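Local coordinates for protein phospho-2-dehydro-3-deoxyheptonate aldolase/chorismate mutase (Thermus thermophilus, PDB 2D8D) that probably converts chorismate to prephenate through its type II chorismate mutase domain, the part present here, and probably also makes 3-deoxy-7-phosphoheptulonate in its aldolase part, at residues G63-P66 and D67-R71. Residues are numbered along the deposited sequence; the frame is centred on the assembly and turned at random.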
loop_
_atom_site.group_PDB
_atom_site.type_symbol
_atom_site.label_atom_id
_atom_site.label_comp_id
_atom_site.label_asym_id
_atom_site.label_seq_id
_atom_site.Cartn_x
_atom_site.Cartn_y
_atom_site.Cartn_z
ATOM N N GLY B 63 6.369 7.109 10.777
ATOM C CA GLY B 63 6.794 5.907 11.469
ATOM C C GLY B 63 5.567 5.037 11.688
ATOM O O GLY B 63 4.450 5.476 11.413
ATOM N N PRO B 64 5.723 3.826 12.239
ATOM C CA PRO B 64 6.973 3.201 12.685
ATOM C C PRO B 64 7.901 2.609 11.626
ATOM O O PRO B 64 9.011 2.189 11.951
ATOM C CB PRO B 64 6.480 2.141 13.658
ATOM C CG PRO B 64 5.224 1.675 12.984
ATOM C CD PRO B 64 4.568 2.976 12.576
ATOM N N PHE B 65 7.469 2.552 10.372
ATOM C CA PHE B 65 8.328 1.994 9.333
ATOM C C PHE B 65 9.509 2.902 9.030
ATOM O O PHE B 65 9.376 4.126 9.024
ATOM C CB PHE B 65 7.553 1.768 8.035
ATOM C CG PHE B 65 6.523 0.687 8.123
ATOM C CD1 PHE B 65 5.169 0.997 8.067
ATOM C CD2 PHE B 65 6.904 -0.644 8.261
ATOM C CE1 PHE B 65 4.206 -0.005 8.148
ATOM C CE2 PHE B 65 5.949 -1.654 8.344
ATOM C CZ PHE B 65 4.597 -1.333 8.287
ATOM N N PRO B 66 10.692 2.313 8.793
ATOM C CA PRO B 66 11.858 3.143 8.484
ATOM C C PRO B 66 11.645 3.761 7.103
ATOM O O PRO B 66 10.897 3.219 6.286
ATOM C CB PRO B 66 13.009 2.141 8.489
ATOM C CG PRO B 66 12.547 1.090 9.450
ATOM C CD PRO B 66 11.097 0.924 9.067
ATOM N N ASP B 67 12.293 4.891 6.844
ATOM C CA ASP B 67 12.159 5.559 5.554
ATOM C C ASP B 67 12.439 4.613 4.388
ATOM O O ASP B 67 11.746 4.654 3.374
ATOM C CB ASP B 67 13.113 6.752 5.462
ATOM C CG ASP B 67 12.715 7.897 6.373
ATOM O OD1 ASP B 67 11.630 7.834 6.986
ATOM O OD2 ASP B 67 13.491 8.872 6.468
ATOM N N GLU B 68 13.457 3.770 4.536
ATOM C CA GLU B 68 13.838 2.824 3.490
ATOM C C GLU B 68 12.702 1.857 3.172
ATOM O O GLU B 68 12.508 1.476 2.018
ATOM C CB GLU B 68 15.088 2.045 3.919
ATOM C CG GLU B 68 15.763 1.232 2.814
ATOM C CD GLU B 68 14.956 0.023 2.378
ATOM O OE1 GLU B 68 14.546 -0.767 3.255
ATOM O OE2 GLU B 68 14.739 -0.144 1.158
ATOM N N THR B 69 11.960 1.460 4.202
ATOM C CA THR B 69 10.837 0.544 4.026
ATOM C C THR B 69 9.710 1.250 3.273
ATOM O O THR B 69 9.110 0.677 2.362
ATOM C CB THR B 69 10.306 0.040 5.384
ATOM O OG1 THR B 69 11.323 -0.729 6.040
ATOM C CG2 THR B 69 9.072 -0.831 5.187
ATOM N N ILE B 70 9.426 2.490 3.660
ATOM C CA ILE B 70 8.388 3.261 2.988
ATOM C C ILE B 70 8.776 3.408 1.517
ATOM O O ILE B 70 7.947 3.245 0.621
ATOM C CB ILE B 70 8.225 4.659 3.638
ATOM C CG1 ILE B 70 7.610 4.512 5.035
ATOM C CG2 ILE B 70 7.373 5.563 2.755
ATOM C CD1 ILE B 70 6.289 3.754 5.065
ATOM N N ARG B 71 10.049 3.699 1.269
ATOM C CA ARG B 71 10.541 3.852 -0.094
ATOM C C ARG B 71 10.351 2.551 -0.876
ATOM O O ARG B 71 9.880 2.561 -2.010
ATOM C CB ARG B 71 12.022 4.238 -0.067
ATOM C CG ARG B 71 12.648 4.476 -1.429
ATOM C CD ARG B 71 14.124 4.824 -1.285
ATOM N NE ARG B 71 14.317 6.055 -0.526
ATOM C CZ ARG B 71 14.081 7.274 -1.001
ATOM N NH1 ARG B 71 13.643 7.433 -2.243
ATOM N NH2 ARG B 71 14.278 8.335 -0.232
#
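In the first turn of helix 67-84, Thr69 and the tip of Ile70 touch Phe65 and Pro66, the two residues that lead into it. Pro66 occupies the N-cap position, and its carbonyl starts the helical bonding: Ile70 N donates to Pro66 O over 3.1 Å with an N-H...O angle of 163°, close to straight, as expected of a regular i to i+4 bond. Thr69 N lies nearer the same oxygen, but its angle of 124° marks that bond as weak. The side chain of Thr69 can be followed outward from CB, which sits 3.4 Å from Pro66 O. There it forks. OG1 reaches the proline ring, 3.5 Å from Pro66 CD, in van der Waals contact. With chi1 at -64°, OG1 lies beside the backbone N and CG2 anti to it, which brings the methyl to 3.8 Å from Phe65 CD2, meeting the ring at an oblique angle. Replacing Thr69 with alanine removes both branches and would probably open a gap beside Pro66 CD and Phe65 CD2. Ile70 adds its CD1, 3.8 Å from Phe65 CB, so that Thr69 makes its closest approach to Phe65 at the ring and Ile70 at the beta carbon. Asn61 ND2 hydrogen-bonds to both Phe65 O and Asp67 OD1, tying the approach to the first residue of the helix. Within this all-helical chorismate mutase fold, the contact forms the corner where the loop after helix 47-60 enters helix 67-84, and the second subunit packs against it, with its Ser81 on Phe65, Ala80 on Thr69 and Leu20 on Ile70.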